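Local structure of polyketide synthase PksR (Bacillus subtilis, 4U3V) at residues G227-F238 with L276-K284; E50-G59 with L81-I89. The protein takes part in making the antibiotic polyketide bacillaene, and the piece described here is its double-hotdog enoyl-isomerase domain, akin to polyketide synthase dehydratases. One frame throughout, in Å; residues are numbered along the deposited sequence.

Interaction 1: G227-F238 with L276-K284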
loop_
_atom_site.group_PDB
_atom_site.type_symbol
_atom_site.label_atom_id
_atom_site.label_comp_id
_atom_site.label_asym_id
_atom_site.label_seq_id
_atom_site.Cartn_x
_atom_site.Cartn_y
_atom_site.Cartn_z
ATOM N N GLY A 227 8.139 -8.757 -14.863
ATOM C CA GLY A 227 7.481 -8.412 -13.618
ATOM C C GLY A 227 6.792 -7.072 -13.707
ATOM O O GLY A 227 6.548 -6.538 -14.788
ATOM N N PHE A 228 6.442 -6.553 -12.543
ATOM C CA PHE A 228 5.867 -5.235 -12.435
ATOM C C PHE A 228 6.572 -4.592 -11.251
ATOM O O PHE A 228 7.434 -5.241 -10.642
ATOM C CB PHE A 228 4.379 -5.395 -12.166
ATOM C CG PHE A 228 3.677 -6.238 -13.199
ATOM C CD1 PHE A 228 3.116 -5.648 -14.324
ATOM C CD2 PHE A 228 3.640 -7.625 -13.077
ATOM C CE1 PHE A 228 2.542 -6.429 -15.314
ATOM C CE2 PHE A 228 2.998 -8.402 -14.026
ATOM C CZ PHE A 228 2.457 -7.801 -15.153
ATOM N N LEU A 229 6.289 -3.312 -10.986
ATOM C CA LEU A 229 6.732 -2.666 -9.747
ATOM C C LEU A 229 5.837 -1.480 -9.410
ATOM O O LEU A 229 5.444 -0.749 -10.316
ATOM C CB LEU A 229 8.184 -2.210 -9.900
ATOM C CG LEU A 229 9.205 -3.237 -9.395
ATOM C CD1 LEU A 229 10.507 -3.185 -10.183
ATOM C CD2 LEU A 229 9.451 -3.062 -7.901
ATOM N N PRO A 230 5.382 -1.379 -8.151
ATOM C CA PRO A 230 4.509 -0.271 -7.758
ATOM C C PRO A 230 5.251 1.057 -7.956
ATOM O O PRO A 230 6.466 1.149 -7.722
ATOM C CB PRO A 230 4.272 -0.511 -6.264
ATOM C CG PRO A 230 4.490 -1.974 -6.093
ATOM C CD PRO A 230 5.630 -2.288 -7.019
ATOM N N PHE A 231 4.528 2.028 -8.484
ATOM C CA PHE A 231 5.077 3.308 -8.948
ATOM C C PHE A 231 4.495 4.452 -8.081
ATOM O O PHE A 231 5.126 5.484 -7.850
ATOM C CB PHE A 231 4.626 3.465 -10.410
ATOM C CG PHE A 231 5.103 4.723 -11.078
ATOM C CD1 PHE A 231 6.316 4.744 -11.768
ATOM C CD2 PHE A 231 4.286 5.848 -11.127
ATOM C CE1 PHE A 231 6.732 5.886 -12.439
ATOM C CE2 PHE A 231 4.707 7.002 -11.779
ATOM C CZ PHE A 231 5.934 7.020 -12.434
ATOM N N GLY A 232 3.291 4.262 -7.569
ATOM C CA GLY A 232 2.694 5.242 -6.690
ATOM C C GLY A 232 1.193 5.100 -6.742
ATOM O O GLY A 232 0.692 4.068 -7.219
ATOM N N ILE A 233 0.504 5.992 -6.036
ATOM C CA ILE A 233 -0.953 5.953 -5.852
ATOM C C ILE A 233 -1.518 7.369 -6.074
ATOM O O ILE A 233 -1.158 8.306 -5.373
ATOM C CB ILE A 233 -1.333 5.439 -4.439
ATOM C CG1 ILE A 233 -0.592 4.128 -4.130
ATOM C CG2 ILE A 233 -2.866 5.353 -4.297
ATOM C CD1 ILE A 233 -0.843 3.594 -2.719
ATOM N N ASN A 234 -2.425 7.535 -7.033
ATOM C CA ASN A 234 -2.972 8.873 -7.342
ATOM C C ASN A 234 -3.827 9.519 -6.239
ATOM O O ASN A 234 -3.783 10.753 -6.040
ATOM C CB ASN A 234 -3.773 8.832 -8.656
ATOM C CG ASN A 234 -2.892 8.640 -9.882
ATOM O OD1 ASN A 234 -1.684 8.858 -9.838
ATOM N ND2 ASN A 234 -3.510 8.254 -10.997
ATOM N N ASP A 235 -4.559 8.693 -5.495
ATOM C CA ASP A 235 -5.419 9.169 -4.414
ATOM C C ASP A 235 -5.667 8.090 -3.372
ATOM O O ASP A 235 -6.003 6.938 -3.696
ATOM C CB ASP A 235 -6.742 9.715 -4.970
ATOM C CG ASP A 235 -7.494 10.585 -3.960
ATOM O OD1 ASP A 235 -6.994 11.678 -3.597
ATOM O OD2 ASP A 235 -8.596 10.178 -3.532
ATOM N N ILE A 236 -5.634 8.473 -2.095
ATOM C CA ILE A 236 -6.115 7.602 -1.055
ATOM C C ILE A 236 -7.111 8.384 -0.232
ATOM O O ILE A 236 -6.830 9.524 0.121
ATOM C CB ILE A 236 -4.962 7.164 -0.111
ATOM C CG1 ILE A 236 -3.748 6.725 -0.945
ATOM C CG2 ILE A 236 -5.475 6.122 0.891
ATOM C CD1 ILE A 236 -2.559 6.245 -0.113
ATOM N N GLN A 237 -8.265 7.797 0.045
ATOM C CA GLN A 237 -9.221 8.408 0.987
ATOM C C GLN A 237 -9.368 7.531 2.186
ATOM O O GLN A 237 -9.716 6.370 2.060
ATOM C CB GLN A 237 -10.619 8.555 0.333
ATOM C CG GLN A 237 -10.615 9.196 -1.044
ATOM C CD GLN A 237 -12.029 9.355 -1.596
ATOM O OE1 GLN A 237 -12.936 8.603 -1.233
ATOM N NE2 GLN A 237 -12.201 10.282 -2.515
ATOM N N PHE A 238 -9.142 8.087 3.379
ATOM C CA PHE A 238 -9.014 7.256 4.549
ATOM C C PHE A 238 -9.644 7.929 5.784
ATOM O O PHE A 238 -9.869 9.134 5.775
ATOM C CB PHE A 238 -7.506 6.996 4.816
ATOM C CG PHE A 238 -6.703 8.247 4.938
ATOM C CD1 PHE A 238 -6.582 8.860 6.190
ATOM C CD2 PHE A 238 -6.156 8.886 3.820
ATOM C CE1 PHE A 238 -5.915 10.059 6.300
ATOM C CE2 PHE A 238 -5.434 10.064 3.944
ATOM C CZ PHE A 238 -5.379 10.686 5.196
ATOM N N LEU A 276 -11.946 2.341 3.125
ATOM C CA LEU A 276 -10.727 2.967 2.637
ATOM C C LEU A 276 -10.755 2.821 1.108
ATOM O O LEU A 276 -11.224 1.779 0.624
ATOM C CB LEU A 276 -9.536 2.182 3.208
ATOM C CG LEU A 276 -8.129 2.436 2.670
ATOM C CD1 LEU A 276 -7.719 3.869 2.927
ATOM C CD2 LEU A 276 -7.132 1.484 3.361
ATOM N N HIS A 277 -10.424 3.897 0.403
ATOM C CA HIS A 277 -10.431 3.936 -1.077
ATOM C C HIS A 277 -9.056 4.283 -1.567
ATOM O O HIS A 277 -8.460 5.285 -1.146
ATOM C CB HIS A 277 -11.408 4.973 -1.658
ATOM C CG HIS A 277 -12.828 4.888 -1.115
ATOM N ND1 HIS A 277 -13.586 5.998 -0.898
ATOM C CD2 HIS A 277 -13.615 3.795 -0.729
ATOM C CE1 HIS A 277 -14.765 5.630 -0.345
ATOM N NE2 HIS A 277 -14.809 4.287 -0.299
ATOM N N TYR A 278 -8.570 3.517 -2.544
ATOM C CA TYR A 278 -7.421 3.957 -3.350
ATOM C C TYR A 278 -7.870 4.165 -4.787
ATOM O O TYR A 278 -8.632 3.367 -5.306
ATOM C CB TYR A 278 -6.351 2.855 -3.431
ATOM C CG TYR A 278 -5.833 2.337 -2.103
ATOM C CD1 TYR A 278 -4.559 2.706 -1.641
ATOM C CD2 TYR A 278 -6.541 1.400 -1.382
ATOM C CE1 TYR A 278 -4.037 2.164 -0.483
ATOM C CE2 TYR A 278 -6.011 0.822 -0.230
ATOM C CZ TYR A 278 -4.774 1.230 0.236
ATOM O OH TYR A 278 -4.238 0.640 1.371
ATOM N N SER A 279 -7.307 5.149 -5.452
ATOM C CA SER A 279 -7.600 5.359 -6.858
ATOM C C SER A 279 -6.298 5.603 -7.626
ATOM O O SER A 279 -5.345 6.223 -7.113
ATOM C CB SER A 279 -8.647 6.491 -7.010
ATOM O OG SER A 279 -8.061 7.661 -7.526
ATOM N N GLY A 280 -6.171 5.017 -8.820
ATOM C CA GLY A 280 -4.924 5.142 -9.568
ATOM C C GLY A 280 -3.732 4.567 -8.823
ATOM O O GLY A 280 -2.656 5.176 -8.768
ATOM N N TYR A 281 -3.928 3.367 -8.281
ATOM C CA TYR A 281 -2.830 2.555 -7.785
ATOM C C TYR A 281 -2.035 2.056 -8.991
ATOM O O TYR A 281 -2.551 1.274 -9.826
ATOM C CB TYR A 281 -3.467 1.401 -7.011
ATOM C CG TYR A 281 -2.560 0.631 -6.077
ATOM C CD1 TYR A 281 -2.833 0.628 -4.680
ATOM C CD2 TYR A 281 -1.556 -0.187 -6.564
ATOM C CE1 TYR A 281 -2.034 -0.106 -3.805
ATOM C CE2 TYR A 281 -0.743 -0.910 -5.677
ATOM C CZ TYR A 281 -1.021 -0.884 -4.316
ATOM O OH TYR A 281 -0.218 -1.587 -3.429
ATOM N N SER A 282 -0.769 2.477 -9.089
ATOM C CA SER A 282 -0.004 2.388 -10.351
ATOM C C SER A 282 1.066 1.322 -10.274
ATOM O O SER A 282 1.877 1.336 -9.330
ATOM C CB SER A 282 0.732 3.745 -10.580
ATOM O OG SER A 282 -0.211 4.772 -10.836
ATOM N N LEU A 283 1.116 0.464 -11.303
ATOM C CA LEU A 283 2.197 -0.476 -11.529
ATOM C C LEU A 283 2.855 -0.159 -12.869
ATOM O O LEU A 283 2.190 0.049 -13.885
ATOM C CB LEU A 283 1.688 -1.923 -11.540
ATOM C CG LEU A 283 1.521 -2.625 -10.185
ATOM C CD1 LEU A 283 0.451 -1.943 -9.356
ATOM C CD2 LEU A 283 1.177 -4.085 -10.408
ATOM N N LYS A 284 4.175 -0.222 -12.883
ATOM C CA LYS A 284 4.942 -0.153 -14.120
ATOM C C LYS A 284 5.236 -1.548 -14.662
ATOM O O LYS A 284 5.704 -2.418 -13.910
ATOM C CB LYS A 284 6.257 0.589 -13.842
ATOM C CG LYS A 284 7.172 0.699 -15.048
ATOM C CD LYS A 284 8.407 1.524 -14.718
ATOM C CE LYS A 284 9.470 1.405 -15.804
ATOM N NZ LYS A 284 9.226 2.326 -16.949
HETATM O O HOH W 1 1.796 1.577 -6.475
#
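Two antiparallel strands of the C-terminal hotdog fold, 230-238 and 276-283, pair from Pro230 and Leu283 to Gln237 and His277, with two beta bulges on the way. The register slips by one residue between Pro230 and Gly232; further on, Asn234 and Asp235 both face Ser279 in a classic bulge, where strand 230-238 turns a corner. At the first slip a water donates to both Gly232 O and Ser282 O, bridging two carbonyls that also accept backbone N-H groups across the pair.

Pro230, Ile233, Ile236, Tyr278, Tyr281 and Leu283 share one face of the pairing, the apolar side packed by helix 205-219. Ile233 is central to it: its CD1 lies 4.0 Å from Tyr281 CE1 and equally near Tyr278 CD1, while its CG1 sits over one face of the Tyr281 ring. Both tyrosine hydroxyls reach Thr208, Tyr278 at its OG1 and Tyr281 at its backbone O. Closer to Phe238, Leu276 runs alongside Ile236, its CD1 3.8 Å from Ile236 CG2 and 3.7 Å from Phe238 CB.

Polar groups hold the bulge and the other face. Gly280 O is gripped twice, from opposite faces of its carbonyl plane: by Asn234 N at 2.9 Å and by Ser282 OG at 3.2 Å. Gln237 and His277 form a hydrogen-bonded backbone pair, and their side chains add a further bond. With CG beside the backbone N (chi1 -49°) and the chain extended beyond it, Gln237 carries its amide to the imidazole edge. There His277 ND1 donates to Gln237 OE1 at 2.7 Å, nearly straight at 171°, with the oxygen in the ring plane and the amide turned 52° from it; His277 NE2 is held by Thr274 OG1.

Interaction 2: E50-G59 with L81-I89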
loop_
_atom_site.group_PDB
_atom_site.type_symbol
_atom_site.label_atom_id
_atom_site.label_comp_id
_atom_site.label_asym_id
_atom_site.label_seq_id
_atom_site.Cartn_x
_atom_site.Cartn_y
_atom_site.Cartn_z
ATOM N N GLU A 50 18.219 -8.205 -3.206
ATOM C CA GLU A 50 18.429 -7.280 -2.088
ATOM C C GLU A 50 17.181 -7.244 -1.202
ATOM O O GLU A 50 16.071 -7.461 -1.695
ATOM C CB GLU A 50 18.736 -5.871 -2.601
ATOM C CG GLU A 50 19.651 -5.817 -3.824
ATOM C CD GLU A 50 19.581 -4.486 -4.563
ATOM O OE1 GLU A 50 18.473 -4.092 -5.002
ATOM O OE2 GLU A 50 20.643 -3.844 -4.740
ATOM N N ARG A 51 17.348 -6.855 0.062
ATOM C CA ARG A 51 16.179 -6.504 0.899
ATOM C C ARG A 51 15.735 -5.070 0.634
ATOM O O ARG A 51 16.483 -4.135 0.896
ATOM C CB ARG A 51 16.521 -6.754 2.347
ATOM C CG ARG A 51 16.898 -8.219 2.551
ATOM C CD ARG A 51 16.698 -8.701 3.961
ATOM N NE ARG A 51 17.387 -9.985 4.164
ATOM C CZ ARG A 51 17.627 -10.543 5.350
ATOM N NH1 ARG A 51 17.259 -9.938 6.480
ATOM N NH2 ARG A 51 18.241 -11.721 5.416
ATOM N N VAL A 52 14.608 -4.908 -0.058
ATOM C CA VAL A 52 14.155 -3.600 -0.515
ATOM C C VAL A 52 12.905 -3.241 0.283
ATOM O O VAL A 52 12.000 -4.066 0.401
ATOM C CB VAL A 52 13.766 -3.667 -2.004
ATOM C CG1 VAL A 52 13.078 -2.383 -2.458
ATOM C CG2 VAL A 52 14.982 -4.013 -2.871
ATOM N N LEU A 53 12.887 -2.080 0.942
ATOM C CA LEU A 53 11.721 -1.766 1.784
ATOM C C LEU A 53 10.470 -1.738 0.901
ATOM O O LEU A 53 10.477 -1.130 -0.183
ATOM C CB LEU A 53 11.933 -0.397 2.458
ATOM C CG LEU A 53 10.952 -0.034 3.575
ATOM C CD1 LEU A 53 11.136 -0.992 4.744
ATOM C CD2 LEU A 53 11.252 1.393 4.016
ATOM N N VAL A 54 9.381 -2.386 1.352
ATOM C CA VAL A 54 8.217 -2.467 0.485
ATOM C C VAL A 54 7.644 -1.064 0.242
ATOM O O VAL A 54 7.575 -0.236 1.165
ATOM C CB VAL A 54 7.122 -3.403 1.034
ATOM C CG1 VAL A 54 7.565 -4.856 0.965
ATOM C CG2 VAL A 54 6.727 -2.996 2.445
ATOM N N GLY A 55 7.230 -0.801 -0.995
ATOM C CA GLY A 55 6.656 0.514 -1.347
ATOM C C GLY A 55 5.392 0.886 -0.559
ATOM O O GLY A 55 5.111 2.066 -0.329
ATOM N N ALA A 56 4.677 -0.138 -0.093
ATOM C CA ALA A 56 3.524 0.046 0.801
ATOM C C ALA A 56 3.802 0.894 2.060
ATOM O O ALA A 56 2.879 1.467 2.651
ATOM C CB ALA A 56 2.956 -1.341 1.169
ATOM N N THR A 57 5.067 0.923 2.500
ATOM C CA THR A 57 5.454 1.692 3.657
ATOM C C THR A 57 5.065 3.156 3.495
ATOM O O THR A 57 4.660 3.823 4.428
ATOM C CB THR A 57 6.978 1.563 3.894
ATOM O OG1 THR A 57 7.343 0.161 3.913
ATOM C CG2 THR A 57 7.355 2.186 5.243
ATOM N N TYR A 58 5.259 3.682 2.297
ATOM C CA TYR A 58 5.214 5.135 2.099
ATOM C C TYR A 58 3.831 5.750 2.289
ATOM O O TYR A 58 3.723 6.811 2.922
ATOM C CB TYR A 58 5.799 5.507 0.742
ATOM C CG TYR A 58 7.160 4.956 0.524
ATOM C CD1 TYR A 58 8.140 5.143 1.485
ATOM C CD2 TYR A 58 7.489 4.264 -0.649
ATOM C CE1 TYR A 58 9.384 4.582 1.335
ATOM C CE2 TYR A 58 8.752 3.723 -0.817
ATOM C CZ TYR A 58 9.692 3.900 0.175
ATOM O OH TYR A 58 10.948 3.387 0.038
ATOM N N GLY A 59 2.783 5.109 1.756
ATOM C CA GLY A 59 1.412 5.636 1.946
ATOM C C GLY A 59 1.046 5.630 3.437
ATOM O O GLY A 59 0.416 6.569 3.950
ATOM N N LEU A 81 0.832 10.499 -4.764
ATOM C CA LEU A 81 1.945 9.823 -4.066
ATOM C C LEU A 81 2.786 9.076 -5.100
ATOM O O LEU A 81 2.291 8.221 -5.876
ATOM C CB LEU A 81 1.362 8.851 -3.040
ATOM C CG LEU A 81 2.361 8.043 -2.220
ATOM C CD1 LEU A 81 3.189 8.997 -1.348
ATOM C CD2 LEU A 81 1.591 6.996 -1.386
ATOM N N SER A 82 4.044 9.447 -5.171
ATOM C CA SER A 82 4.952 8.939 -6.177
ATOM C C SER A 82 6.189 8.363 -5.482
ATOM O O SER A 82 6.673 8.963 -4.530
ATOM C CB SER A 82 5.332 10.116 -7.087
ATOM O OG SER A 82 6.470 9.827 -7.827
ATOM N N TYR A 83 6.643 7.180 -5.910
ATOM C CA TYR A 83 7.774 6.481 -5.285
ATOM C C TYR A 83 9.013 6.873 -6.066
ATOM O O TYR A 83 9.084 6.677 -7.289
ATOM C CB TYR A 83 7.605 4.939 -5.308
ATOM C CG TYR A 83 6.314 4.459 -4.638
ATOM C CD1 TYR A 83 5.648 5.257 -3.703
ATOM C CD2 TYR A 83 5.742 3.240 -4.985
ATOM C CE1 TYR A 83 4.439 4.860 -3.129
ATOM C CE2 TYR A 83 4.572 2.807 -4.378
ATOM C CZ TYR A 83 3.883 3.636 -3.528
ATOM O OH TYR A 83 2.705 3.204 -2.965
ATOM N N ILE A 84 9.956 7.499 -5.377
ATOM C CA ILE A 84 11.083 8.133 -6.044
ATOM C C ILE A 84 12.238 7.155 -6.227
ATOM O O ILE A 84 12.831 7.038 -7.316
ATOM C CB ILE A 84 11.526 9.392 -5.248
ATOM C CG1 ILE A 84 10.424 10.426 -5.300
ATOM C CG2 ILE A 84 12.822 9.965 -5.831
ATOM C CD1 ILE A 84 9.794 10.566 -6.669
ATOM N N SER A 85 12.566 6.445 -5.162
ATOM C CA SER A 85 13.795 5.670 -5.111
ATOM C C SER A 85 13.564 4.474 -4.188
ATOM O O SER A 85 13.030 4.637 -3.091
ATOM C CB SER A 85 14.917 6.551 -4.554
ATOM O OG SER A 85 15.989 5.760 -4.073
ATOM N N PRO A 86 13.919 3.263 -4.643
ATOM C CA PRO A 86 13.785 2.139 -3.717
ATOM C C PRO A 86 14.811 2.256 -2.600
ATOM O O PRO A 86 15.901 2.812 -2.806
ATOM C CB PRO A 86 14.090 0.918 -4.582
ATOM C CG PRO A 86 14.840 1.450 -5.775
ATOM C CD PRO A 86 14.402 2.864 -5.981
ATOM N N ILE A 87 14.467 1.746 -1.427
ATOM C CA ILE A 87 15.400 1.722 -0.323
ATOM C C ILE A 87 15.907 0.321 -0.105
ATOM O O ILE A 87 15.153 -0.559 0.302
ATOM C CB ILE A 87 14.746 2.211 0.960
ATOM C CG1 ILE A 87 14.228 3.641 0.777
ATOM C CG2 ILE A 87 15.705 2.097 2.130
ATOM C CD1 ILE A 87 13.550 4.164 2.025
ATOM N N VAL A 88 17.215 0.130 -0.292
ATOM C CA VAL A 88 17.837 -1.183 -0.036
ATOM C C VAL A 88 18.484 -1.191 1.339
ATOM O O VAL A 88 19.199 -0.256 1.704
ATOM C CB VAL A 88 18.971 -1.477 -1.034
ATOM C CG1 VAL A 88 19.651 -2.793 -0.668
ATOM C CG2 VAL A 88 18.465 -1.479 -2.462
ATOM N N ILE A 89 18.253 -2.241 2.105
ATOM C CA ILE A 89 18.806 -2.327 3.427
ATOM C C ILE A 89 19.840 -3.438 3.417
ATOM O O ILE A 89 19.538 -4.559 2.993
ATOM C CB ILE A 89 17.714 -2.692 4.422
ATOM C CG1 ILE A 89 16.559 -1.670 4.269
ATOM C CG2 ILE A 89 18.229 -2.696 5.845
ATOM C CD1 ILE A 89 15.627 -1.640 5.444
HETATM O O HOH W 2 19.993 -6.154 1.007
HETATM O O HOH W 3 11.650 0.992 -1.191
HETATM O O HOH W 4 2.574 3.253 -0.302
#
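Ile87 meets Tyr58 and Leu53 where the segment 50-59 folds back along 81-89 in the N-terminal hotdog. Its CD1 lies at the edge of the Tyr58 ring, near the ring plane, 3.4 Å from Tyr58 OH, and 4.1 Å from Leu53 CD2. The isoleucine takes up this place with CG1 beside its backbone N (chi1 -59°), and Leu53 runs alongside it, pointing the same way. At its other end the Tyr58 ring meets Tyr83 obliquely: Tyr58 CD2 is 3.7 Å from Tyr83 CD1 and the planes are 57° apart. Beyond them, Leu81 CD2 packs on Gly59 CA at 3.6 Å.

Around these side chains the backbone is tied at only a few points. Leu53 N donates to Ile87 O at 2.8 Å and Ile89 N to Arg51 O at 2.9 Å, making a short, weakly bonded antiparallel pairing in which Val52 faces Val88. Waters add bridges: one between Arg51 N and Ile89 O, one joining Leu53 O, Ile87 N and Tyr58 OH, and one joining Gly55 O, Gly59 N and Tyr83 OH.

Further out, strands 94-102 and 121-132 pack against Tyr58 and Ile87. Arg51 turns to Tyr37, bonding its backbone O and making a cation-pi contact, and Val52 O is bonded by His45 ND1.

The buried Tyr58 ring can thus pack among apolar neighbours with its polar end satisfied by water, and the Tyr83 hydroxyl is tied through water to Gly55 and Gly59, linking the start of helix 56-69 to 81-89; the buried Ser85 O, by contrast, has no partner in the model.

Overall arrangement
Interaction 1 lies in the C-terminal hotdog and interaction 2 in the N-terminal one, with centres about 13 Å apart, and they meet where the two hotdogs join. Strands 75-83 and 230-239 are antiparallel neighbours here: Ile233 N lies 2.9 Å from Leu81 O, and Tyr83 N lies 3.0 Å from Phe231 O, both probable hydrogen bonds. Tyr83 takes part in both contacts, its OH 3.6 Å from Ile233 CD1. Strand 230-238 is thus flanked by 276-283 on one edge and 75-83 on the other, so the two hotdogs are joined edge to edge through strands 75-83 and 230-239, consistent with a double-hotdog fold.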